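Galactan 1,3-beta-galactosidase (PDB 7BYS) is an exo-beta-1,3-galactanase that probably releases galactose from the ends of the beta-1,3-galactan backbone of arabinogalactans. Local coordinates at residues 73-84 with 96-105; 28-36 with 48-59. All coordinates share one frame; numbering follows the deposited sequence.

Overall arrangement
Both contacts lie in the glycoside hydrolase family 43 domain, a five-bladed beta-propeller. Contact 2 comes first along the chain and is complete before contact 1 begins. It pairs strands 30-36 and 48-53, the middle two of the four-stranded antiparallel sheet that starts at 22-27. Contact 1 pairs strands 79-88 and 93-101, the first two of the next sheet. The contacts thus belong to successive blades. Their centres are about 21 Å apart. The blades meet where E36 OE2 lies 2.8 Å from R82 N, a probable hydrogen bond, and where G35 packs against P83. This junction lies at E81 and R82, both known to bind galactose, which is absent from this apo model.

Contact 1 of 2, residues 73-84 with 96-105; sequences MISTSNVVERPK and MWFHSDSSNY
The carbonyl oxygen of D101 is held by two donors. V79 N reaches D101 O at 2.8 Å, and N78 ND2 reaches it at 3.3 Å from the opposite face of the carbonyl plane. N78 OD1 accepts from S75 OG. Replacing N78 with an alanine would probably leave D101 O with V79 N as its one donor from 73-84, and S75 OG without its acceptor. V79 O accepts from D101 N and from a water that also donates to M73 O. That water accepts from S100 OG, also hydrogen-bonded to S127 OG. The strands form an antiparallel hairpin in one propeller blade, with a beta bulge between E81 and K84. E81, a galactose-binding residue, has both oxygens engaged. Y105 OH donates to E81 OE2 over a very short 2.5 Å. A second water donates to E81 OE1 and lies 2.7 Å from H99 ND1. The H99 ring is swung alongside E81 by a CG anti to the backbone N (chi1 172°), its plane 81° from the carboxylate. H99 NE2 donates to the anti lone pair of D101 OD2 at 2.6 Å. D101 OD1 accepts from the backbone N of S102, A107 and A108.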
loop_
_atom_site.group_PDB
_atom_site.type_symbol
_atom_site.label_atom_id
_atom_site.label_comp_id
_atom_site.label_asym_id
_atom_site.label_seq_id
_atom_site.Cartn_x
_atom_site.Cartn_y
_atom_site.Cartn_z
ATOM N N MET A 73 18.183 0.240 20.545
ATOM C CA MET A 73 17.152 0.966 19.821
ATOM C C MET A 73 16.345 0.076 18.884
ATOM O O MET A 73 15.392 0.570 18.275
ATOM C CB MET A 73 17.780 2.111 19.026
ATOM C CG MET A 73 18.323 3.230 19.888
ATOM S SD MET A 73 17.563 4.806 19.470
ATOM C CE MET A 73 15.854 4.427 19.816
ATOM N N ILE A 74 16.687 -1.208 18.758
ATOM C CA ILE A 74 15.830 -2.160 18.058
ATOM C C ILE A 74 15.233 -3.172 19.028
ATOM O O ILE A 74 15.026 -4.338 18.679
ATOM C CB ILE A 74 16.519 -2.832 16.852
ATOM C CG1 ILE A 74 17.719 -3.695 17.274
ATOM C CG2 ILE A 74 16.918 -1.776 15.806
ATOM C CD1 ILE A 74 18.064 -4.748 16.235
ATOM N N SER A 75 14.925 -2.722 20.246
ATOM C CA SER A 75 14.164 -3.543 21.177
ATOM C C SER A 75 12.685 -3.586 20.775
ATOM O O SER A 75 12.221 -2.837 19.908
ATOM C CB SER A 75 14.259 -2.961 22.586
ATOM O OG SER A 75 13.443 -1.810 22.706
ATOM N N THR A 76 11.929 -4.479 21.429
ATOM C CA THR A 76 10.493 -4.571 21.167
ATOM C C THR A 76 9.709 -3.394 21.722
ATOM O O THR A 76 8.483 -3.364 21.566
ATOM C CB THR A 76 9.905 -5.868 21.729
ATOM O OG1 THR A 76 10.183 -5.954 23.135
ATOM C CG2 THR A 76 10.487 -7.059 21.033
ATOM N N SER A 77 10.369 -2.442 22.371
ATOM C CA SER A 77 9.733 -1.207 22.813
ATOM C C SER A 77 10.053 -0.028 21.902
ATOM O O SER A 77 9.630 1.097 22.186
ATOM C CB SER A 77 10.149 -0.883 24.250
ATOM O OG SER A 77 9.959 -2.004 25.089
ATOM N N ASN A 78 10.777 -0.260 20.809
ATOM C CA ASN A 78 11.173 0.797 19.890
ATOM C C ASN A 78 10.458 0.624 18.554
ATOM O O ASN A 78 9.732 -0.348 18.334
ATOM C CB ASN A 78 12.687 0.791 19.701
ATOM C CG ASN A 78 13.415 1.397 20.874
ATOM O OD1 ASN A 78 13.992 0.689 21.695
ATOM N ND2 ASN A 78 13.392 2.715 20.960
ATOM N N VAL A 79 10.701 1.579 17.659
ATOM C CA VAL A 79 10.060 1.643 16.349
ATOM C C VAL A 79 11.084 1.288 15.275
ATOM O O VAL A 79 12.192 1.841 15.251
ATOM C CB VAL A 79 9.473 3.040 16.103
ATOM C CG1 VAL A 79 9.044 3.191 14.657
ATOM C CG2 VAL A 79 8.300 3.299 17.051
ATOM N N VAL A 80 10.720 0.356 14.398
ATOM C CA VAL A 80 11.509 0.021 13.213
ATOM C C VAL A 80 10.536 0.044 12.048
ATOM O O VAL A 80 9.628 -0.795 11.988
ATOM C CB VAL A 80 12.174 -1.358 13.328
ATOM C CG1 VAL A 80 12.756 -1.776 11.978
ATOM C CG2 VAL A 80 13.262 -1.346 14.395
ATOM N N GLU A 81 10.704 1.009 11.134
ATOM C CA GLU A 81 9.715 1.227 10.089
ATOM C C GLU A 81 10.368 1.340 8.723
ATOM O O GLU A 81 11.519 1.767 8.594
ATOM C CB GLU A 81 8.866 2.483 10.352
ATOM C CG GLU A 81 7.825 2.256 11.465
ATOM C CD GLU A 81 7.059 3.504 11.858
ATOM O OE1 GLU A 81 7.336 4.590 11.318
ATOM O OE2 GLU A 81 6.170 3.400 12.728
ATOM N N ARG A 82 9.594 0.971 7.707
ATOM C CA ARG A 82 9.935 1.186 6.308
ATOM C C ARG A 82 11.329 0.662 5.925
ATOM O O ARG A 82 12.150 1.400 5.397
ATOM C CB ARG A 82 9.766 2.649 5.919
ATOM C CG ARG A 82 8.310 3.111 6.048
ATOM C CD ARG A 82 8.122 4.594 5.729
ATOM N NE ARG A 82 6.724 4.991 5.929
ATOM C CZ ARG A 82 5.735 4.754 5.070
ATOM N NH1 ARG A 82 5.961 4.160 3.905
ATOM N NH2 ARG A 82 4.505 5.150 5.374
ATOM N N PRO A 83 11.606 -0.620 6.182
ATOM C CA PRO A 83 12.908 -1.170 5.796
ATOM C C PRO A 83 13.101 -1.118 4.285
ATOM O O PRO A 83 12.151 -1.208 3.508
ATOM C CB PRO A 83 12.829 -2.620 6.282
ATOM C CG PRO A 83 11.350 -2.949 6.179
ATOM C CD PRO A 83 10.664 -1.676 6.606
ATOM N N LYS A 84 14.358 -0.970 3.877
ATOM C CA LYS A 84 14.752 -0.924 2.472
ATOM C C LYS A 84 16.092 -1.642 2.397
ATOM O O LYS A 84 16.901 -1.519 3.318
ATOM C CB LYS A 84 14.934 0.543 2.002
ATOM C CG LYS A 84 13.702 1.446 2.196
ATOM C CD LYS A 84 12.589 1.141 1.205
ATOM C CE LYS A 84 11.291 1.815 1.649
ATOM N NZ LYS A 84 10.458 0.937 2.559
ATOM N N MET A 96 20.618 -2.985 4.736
ATOM C CA MET A 96 19.266 -2.585 5.094
ATOM C C MET A 96 19.304 -1.248 5.818
ATOM O O MET A 96 20.090 -1.069 6.755
ATOM C CB MET A 96 18.622 -3.637 6.000
ATOM C CG MET A 96 17.204 -3.285 6.435
ATOM S SD MET A 96 16.592 -4.438 7.694
ATOM C CE MET A 96 16.557 -5.987 6.780
ATOM N N TRP A 97 18.452 -0.314 5.397
ATOM C CA TRP A 97 18.199 0.914 6.143
ATOM C C TRP A 97 16.749 0.921 6.614
ATOM O O TRP A 97 15.869 0.304 5.998
ATOM C CB TRP A 97 18.444 2.166 5.282
ATOM C CG TRP A 97 19.890 2.437 5.005
ATOM C CD1 TRP A 97 20.774 1.595 4.403
ATOM C CD2 TRP A 97 20.613 3.634 5.319
ATOM N NE1 TRP A 97 22.017 2.188 4.335
ATOM C CE2 TRP A 97 21.939 3.444 4.878
ATOM C CE3 TRP A 97 20.274 4.842 5.941
ATOM C CZ2 TRP A 97 22.932 4.422 5.045
ATOM C CZ3 TRP A 97 21.259 5.817 6.102
ATOM C CH2 TRP A 97 22.570 5.599 5.651
ATOM N N PHE A 98 16.502 1.602 7.729
ATOM C CA PHE A 98 15.143 1.710 8.238
ATOM C C PHE A 98 15.017 2.963 9.088
ATOM O O PHE A 98 16.009 3.526 9.551
ATOM C CB PHE A 98 14.718 0.454 9.017
ATOM C CG PHE A 98 15.664 0.054 10.129
ATOM C CD1 PHE A 98 16.715 -0.821 9.883
ATOM C CD2 PHE A 98 15.478 0.529 11.415
ATOM C CE1 PHE A 98 17.568 -1.220 10.910
ATOM C CE2 PHE A 98 16.334 0.134 12.449
ATOM C CZ PHE A 98 17.379 -0.731 12.192
ATOM N N HIS A 99 13.774 3.392 9.292
ATOM C CA HIS A 99 13.478 4.459 10.236
ATOM C C HIS A 99 13.546 3.857 11.635
ATOM O O HIS A 99 12.826 2.895 11.937
ATOM C CB HIS A 99 12.086 5.016 9.936
ATOM C CG HIS A 99 11.569 5.997 10.949
ATOM N ND1 HIS A 99 10.252 6.402 10.951
ATOM C CD2 HIS A 99 12.171 6.672 11.960
ATOM C CE1 HIS A 99 10.059 7.268 11.931
ATOM N NE2 HIS A 99 11.205 7.447 12.563
ATOM N N SER A 100 14.443 4.392 12.460
ATOM C CA SER A 100 14.661 3.920 13.819
ATOM C C SER A 100 14.161 5.001 14.771
ATOM O O SER A 100 14.552 6.167 14.652
ATOM C CB SER A 100 16.155 3.654 14.007
ATOM O OG SER A 100 16.470 3.343 15.356
ATOM N N ASP A 101 13.266 4.637 15.688
ATOM C CA ASP A 101 12.696 5.676 16.533
ATOM C C ASP A 101 12.281 5.116 17.887
ATOM O O ASP A 101 12.287 3.900 18.121
ATOM C CB ASP A 101 11.517 6.387 15.845
ATOM C CG ASP A 101 11.602 7.904 15.960
ATOM O OD1 ASP A 101 11.865 8.395 17.086
ATOM O OD2 ASP A 101 11.431 8.604 14.935
ATOM N N SER A 102 11.956 6.045 18.786
ATOM C CA SER A 102 11.239 5.770 20.020
ATOM C C SER A 102 9.738 5.762 19.745
ATOM O O SER A 102 9.272 6.209 18.695
ATOM C CB SER A 102 11.589 6.826 21.073
ATOM O OG SER A 102 11.252 8.125 20.625
ATOM N N SER A 103 8.965 5.250 20.711
ATOM C CA SER A 103 7.528 5.114 20.500
ATOM C C SER A 103 6.833 6.463 20.336
ATOM O O SER A 103 5.747 6.517 19.753
ATOM C CB SER A 103 6.889 4.328 21.645
ATOM O OG SER A 103 7.134 4.968 22.886
ATOM N N ASN A 104 7.421 7.551 20.837
ATOM C CA ASN A 104 6.852 8.881 20.651
ATOM C C ASN A 104 7.395 9.599 19.418
ATOM O O ASN A 104 7.093 10.781 19.218
ATOM C CB ASN A 104 7.009 9.738 21.922
ATOM C CG ASN A 104 8.452 10.093 22.241
ATOM O OD1 ASN A 104 9.371 9.824 21.467
ATOM N ND2 ASN A 104 8.656 10.711 23.401
ATOM N N TYR A 105 8.198 8.913 18.596
ATOM C CA TYR A 105 8.779 9.468 17.372
ATOM C C TYR A 105 9.665 10.688 17.629
ATOM O O TYR A 105 9.868 11.522 16.739
ATOM C CB TYR A 105 7.711 9.746 16.309
ATOM C CG TYR A 105 7.067 8.479 15.819
ATOM C CD1 TYR A 105 7.640 7.747 14.786
ATOM C CD2 TYR A 105 5.906 7.993 16.402
ATOM C CE1 TYR A 105 7.065 6.582 14.331
ATOM C CE2 TYR A 105 5.324 6.823 15.957
ATOM C CZ TYR A 105 5.908 6.120 14.918
ATOM O OH TYR A 105 5.330 4.951 14.478
HETATM O O HOH W 1 14.894 1.240 15.743
HETATM O O HOH W 2 10.355 3.813 22.747
HETATM O O HOH W 3 8.527 5.638 9.002
#

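Contact 2 of 2, residues 28-36 with 48-59; sequences GSTFYWFGE and VSCYTSSDLVNW
W33 drives the edge of its six-membered ring into a face of W59. W33 is on strand 30-36 of an antiparallel hairpin, the two middle strands of a propeller blade. W59 comes from the segment after strand 48-53, which folds back against the hairpin. The pair is T-shaped, with planes 72° apart, and W33 CE3 comes within 3.5 Å of W59 CE2, over the centre of the indole. CG of W33 anti to the backbone N (chi1 -180°) directs its indole there. W33 CB lies over the six-membered ring of W59, 3.9 Å from its centroid. One face of W59 is thus covered by CB and the ring edge of W33; S53 CB lies over the other. The W33 ring also meets Y270 edge-to-face and W272 at a slant.

F31 lies on the same side of the sheet. Its CB packs 4.0 Å from W59 CH2, and F31 O lies 3.6 Å from W59 CZ3. A methyl of L56 lies over the F31 ring, but L56 has two conformers, so this contact is less certain. The backbone keeps these residues in step: F31 N donates to S53 O at 2.7 Å, and W33 N donates to Y51 O at 2.8 Å.

The other face carries Y32, F34 and C50. C50 is tied to C119 by a disulfide. Its sulfur lies at the edge of the Y32 ring. C50 SG lies oblique to the F34 ring, 3.5 Å from F34 CE2.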
loop_
_atom_site.group_PDB
_atom_site.type_symbol
_atom_site.label_atom_id
_atom_site.label_comp_id
_atom_site.label_asym_id
_atom_site.label_seq_id
_atom_site.Cartn_x
_atom_site.Cartn_y
_atom_site.Cartn_z
ATOM N N GLY A 28 18.946 -11.254 -9.150
ATOM C CA GLY A 28 18.690 -12.119 -10.287
ATOM C C GLY A 28 17.217 -12.056 -10.626
ATOM O O GLY A 28 16.640 -10.973 -10.765
ATOM N N SER A 29 16.583 -13.221 -10.722
ATOM C CA SER A 29 15.170 -13.301 -11.053
ATOM C C SER A 29 14.280 -13.438 -9.820
ATOM O O SER A 29 13.069 -13.621 -9.966
ATOM C CB SER A 29 14.918 -14.457 -12.023
ATOM O OG SER A 29 15.346 -15.677 -11.445
ATOM N N THR A 30 14.848 -13.362 -8.616
ATOM C CA THR A 30 14.084 -13.517 -7.384
ATOM C C THR A 30 13.820 -12.154 -6.759
ATOM O O THR A 30 14.714 -11.310 -6.675
ATOM C CB THR A 30 14.829 -14.400 -6.377
ATOM O OG1 THR A 30 15.081 -15.682 -6.964
ATOM C CG2 THR A 30 13.997 -14.605 -5.114
ATOM N N PHE A 31 12.584 -11.944 -6.326
ATOM C CA PHE A 31 12.195 -10.720 -5.646
ATOM C C PHE A 31 12.063 -10.984 -4.153
ATOM O O PHE A 31 11.588 -12.051 -3.740
ATOM C CB PHE A 31 10.885 -10.165 -6.215
ATOM C CG PHE A 31 11.035 -9.593 -7.600
ATOM C CD1 PHE A 31 10.958 -10.416 -8.707
ATOM C CD2 PHE A 31 11.306 -8.243 -7.786
ATOM C CE1 PHE A 31 11.112 -9.899 -9.986
ATOM C CE2 PHE A 31 11.458 -7.715 -9.065
ATOM C CZ PHE A 31 11.372 -8.541 -10.156
ATOM N N TYR A 32 12.486 -10.003 -3.357
ATOM C CA TYR A 32 12.472 -10.048 -1.901
ATOM C C TYR A 32 11.626 -8.889 -1.404
ATOM O O TYR A 32 11.870 -7.737 -1.773
ATOM C CB TYR A 32 13.899 -9.961 -1.328
ATOM C CG TYR A 32 14.736 -11.152 -1.703
ATOM C CD1 TYR A 32 15.311 -11.255 -2.971
ATOM C CD2 TYR A 32 14.928 -12.190 -0.805
ATOM C CE1 TYR A 32 16.058 -12.375 -3.328
ATOM C CE2 TYR A 32 15.676 -13.308 -1.159
ATOM C CZ TYR A 32 16.226 -13.389 -2.416
ATOM O OH TYR A 32 16.967 -14.501 -2.762
ATOM N N TRP A 33 10.624 -9.201 -0.597
ATOM C CA TRP A 33 9.756 -8.208 0.020
ATOM C C TRP A 33 10.087 -8.182 1.505
ATOM O O TRP A 33 9.869 -9.172 2.210
ATOM C CB TRP A 33 8.302 -8.597 -0.257
ATOM C CG TRP A 33 7.256 -7.674 0.307
ATOM C CD1 TRP A 33 7.448 -6.540 1.051
ATOM C CD2 TRP A 33 5.833 -7.826 0.166
ATOM N NE1 TRP A 33 6.226 -5.985 1.381
ATOM C CE2 TRP A 33 5.222 -6.759 0.856
ATOM C CE3 TRP A 33 5.017 -8.781 -0.462
ATOM C CZ2 TRP A 33 3.833 -6.604 0.916
ATOM C CZ3 TRP A 33 3.643 -8.631 -0.397
ATOM C CH2 TRP A 33 3.059 -7.556 0.289
ATOM N N PHE A 34 10.661 -7.069 1.960
ATOM C CA PHE A 34 10.928 -6.819 3.365
ATOM C C PHE A 34 9.864 -5.883 3.909
ATOM O O PHE A 34 9.405 -4.982 3.211
ATOM C CB PHE A 34 12.281 -6.129 3.543
ATOM C CG PHE A 34 13.432 -6.907 2.995
ATOM C CD1 PHE A 34 13.836 -6.747 1.683
ATOM C CD2 PHE A 34 14.113 -7.798 3.798
ATOM C CE1 PHE A 34 14.904 -7.475 1.169
ATOM C CE2 PHE A 34 15.179 -8.532 3.285
ATOM C CZ PHE A 34 15.569 -8.374 1.977
ATOM N N GLY A 35 9.491 -6.075 5.166
ATOM C CA GLY A 35 8.517 -5.157 5.718
ATOM C C GLY A 35 8.409 -5.310 7.213
ATOM O O GLY A 35 9.090 -6.131 7.832
ATOM N N GLU A 36 7.535 -4.488 7.788
ATOM C CA GLU A 36 7.257 -4.533 9.221
ATOM C C GLU A 36 6.285 -5.668 9.528
ATOM O O GLU A 36 5.198 -5.743 8.948
ATOM C CB GLU A 36 6.629 -3.210 9.659
ATOM C CG GLU A 36 7.421 -1.986 9.244
ATOM C CD GLU A 36 6.542 -0.765 9.056
ATOM O OE1 GLU A 36 5.355 -0.802 9.450
ATOM O OE2 GLU A 36 7.008 0.232 8.481
ATOM N N VAL A 48 11.583 -7.415 11.073
ATOM C CA VAL A 48 11.559 -7.150 9.637
ATOM C C VAL A 48 11.434 -8.516 8.972
ATOM O O VAL A 48 12.331 -9.355 9.100
ATOM C CB VAL A 48 12.815 -6.408 9.157
ATOM C CG1 VAL A 48 12.792 -6.271 7.625
ATOM C CG2 VAL A 48 12.911 -5.027 9.798
ATOM N N SER A 49 10.315 -8.748 8.292
ATOM C CA SER A 49 10.057 -9.987 7.590
ATOM C C SER A 49 10.791 -10.031 6.254
ATOM O O SER A 49 11.296 -9.017 5.752
ATOM C CB SER A 49 8.561 -10.135 7.344
ATOM O OG SER A 49 8.088 -8.990 6.640
ATOM N N CYS A 50 10.848 -11.231 5.679
ATOM C CA CYS A 50 11.481 -11.444 4.388
ATOM C C CYS A 50 10.688 -12.500 3.641
ATOM O O CYS A 50 10.640 -13.657 4.079
ATOM C CB CYS A 50 12.928 -11.921 4.572
ATOM S SG CYS A 50 13.943 -11.749 3.042
ATOM N N TYR A 51 10.091 -12.108 2.518
ATOM C CA TYR A 51 9.339 -13.007 1.653
ATOM C C TYR A 51 9.975 -13.011 0.274
ATOM O O TYR A 51 10.443 -11.976 -0.201
ATOM C CB TYR A 51 7.887 -12.540 1.493
ATOM C CG TYR A 51 7.067 -12.504 2.757
ATOM C CD1 TYR A 51 7.187 -11.456 3.647
ATOM C CD2 TYR A 51 6.150 -13.515 3.039
ATOM C CE1 TYR A 51 6.438 -11.415 4.805
ATOM C CE2 TYR A 51 5.385 -13.484 4.198
ATOM C CZ TYR A 51 5.530 -12.434 5.077
ATOM O OH TYR A 51 4.792 -12.350 6.240
ATOM N N THR A 52 9.961 -14.165 -0.383
ATOM C CA THR A 52 10.543 -14.284 -1.710
ATOM C C THR A 52 9.493 -14.691 -2.739
ATOM O O THR A 52 8.503 -15.360 -2.419
ATOM C CB THR A 52 11.697 -15.288 -1.725
ATOM O OG1 THR A 52 11.178 -16.594 -1.470
ATOM C CG2 THR A 52 12.740 -14.945 -0.672
ATOM N N SER A 53 9.712 -14.281 -3.990
ATOM C CA SER A 53 8.820 -14.664 -5.074
ATOM C C SER A 53 9.547 -14.480 -6.395
ATOM O O SER A 53 10.456 -13.658 -6.505
ATOM C CB SER A 53 7.576 -13.768 -5.063
ATOM O OG SER A 53 6.737 -13.991 -6.179
ATOM N N SER A 54 9.128 -15.246 -7.398
ATOM C CA SER A 54 9.576 -15.019 -8.763
ATOM C C SER A 54 8.550 -14.291 -9.616
ATOM O O SER A 54 8.885 -13.869 -10.732
ATOM C CB SER A 54 9.931 -16.349 -9.423
ATOM O OG SER A 54 8.758 -17.119 -9.617
ATOM N N ASP A 55 7.319 -14.118 -9.118
ATOM C CA ASP A 55 6.234 -13.562 -9.915
ATOM C C ASP A 55 5.530 -12.369 -9.281
ATOM O O ASP A 55 4.599 -11.837 -9.894
ATOM C CB ASP A 55 5.194 -14.639 -10.276
ATOM C CG ASP A 55 4.567 -15.306 -9.055
ATOM O OD1 ASP A 55 4.632 -14.749 -7.941
ATOM O OD2 ASP A 55 3.991 -16.406 -9.220
ATOM N N LEU A 56 5.950 -11.931 -8.092
ATOM C CA LEU A 56 5.383 -10.806 -7.337
ATOM C C LEU A 56 4.025 -11.104 -6.713
ATOM O O LEU A 56 3.388 -10.176 -6.173
ATOM C CB LEU A 56 5.313 -9.503 -8.146
ATOM C CG LEU A 56 6.639 -8.842 -8.504
ATOM C CD1 LEU A 56 6.365 -7.545 -9.238
ATOM C CD2 LEU A 56 7.494 -8.596 -7.251
ATOM N N VAL A 57 3.542 -12.350 -6.761
ATOM C CA VAL A 57 2.196 -12.639 -6.261
ATOM C C VAL A 57 2.202 -13.789 -5.264
ATOM O O VAL A 57 1.475 -13.765 -4.262
ATOM C CB VAL A 57 1.215 -12.896 -7.420
ATOM C CG1 VAL A 57 -0.156 -13.293 -6.888
ATOM C CG2 VAL A 57 1.108 -11.656 -8.288
ATOM N N ASN A 58 3.032 -14.796 -5.519
ATOM C CA ASN A 58 3.137 -15.964 -4.649
ATOM C C ASN A 58 4.388 -15.812 -3.788
ATOM O O ASN A 58 5.507 -16.050 -4.253
ATOM C CB ASN A 58 3.159 -17.243 -5.476
ATOM C CG ASN A 58 1.826 -17.520 -6.135
ATOM O OD1 ASN A 58 0.871 -17.933 -5.475
ATOM N ND2 ASN A 58 1.746 -17.279 -7.440
ATOM N N TRP A 59 4.189 -15.444 -2.525
ATOM C CA TRP A 59 5.263 -15.030 -1.633
ATOM C C TRP A 59 5.512 -16.112 -0.597
ATOM O O TRP A 59 4.573 -16.569 0.068
ATOM C CB TRP A 59 4.905 -13.711 -0.939
ATOM C CG TRP A 59 4.865 -12.551 -1.885
ATOM C CD1 TRP A 59 3.761 -11.965 -2.436
ATOM C CD2 TRP A 59 5.997 -11.835 -2.392
ATOM N NE1 TRP A 59 4.137 -10.929 -3.260
ATOM C CE2 TRP A 59 5.505 -10.832 -3.262
ATOM C CE3 TRP A 59 7.380 -11.955 -2.206
ATOM C CZ2 TRP A 59 6.354 -9.938 -3.930
ATOM C CZ3 TRP A 59 8.225 -11.069 -2.876
ATOM C CH2 TRP A 59 7.705 -10.076 -3.727
HETATM O O HOH W 4 11.393 -13.564 -11.848
#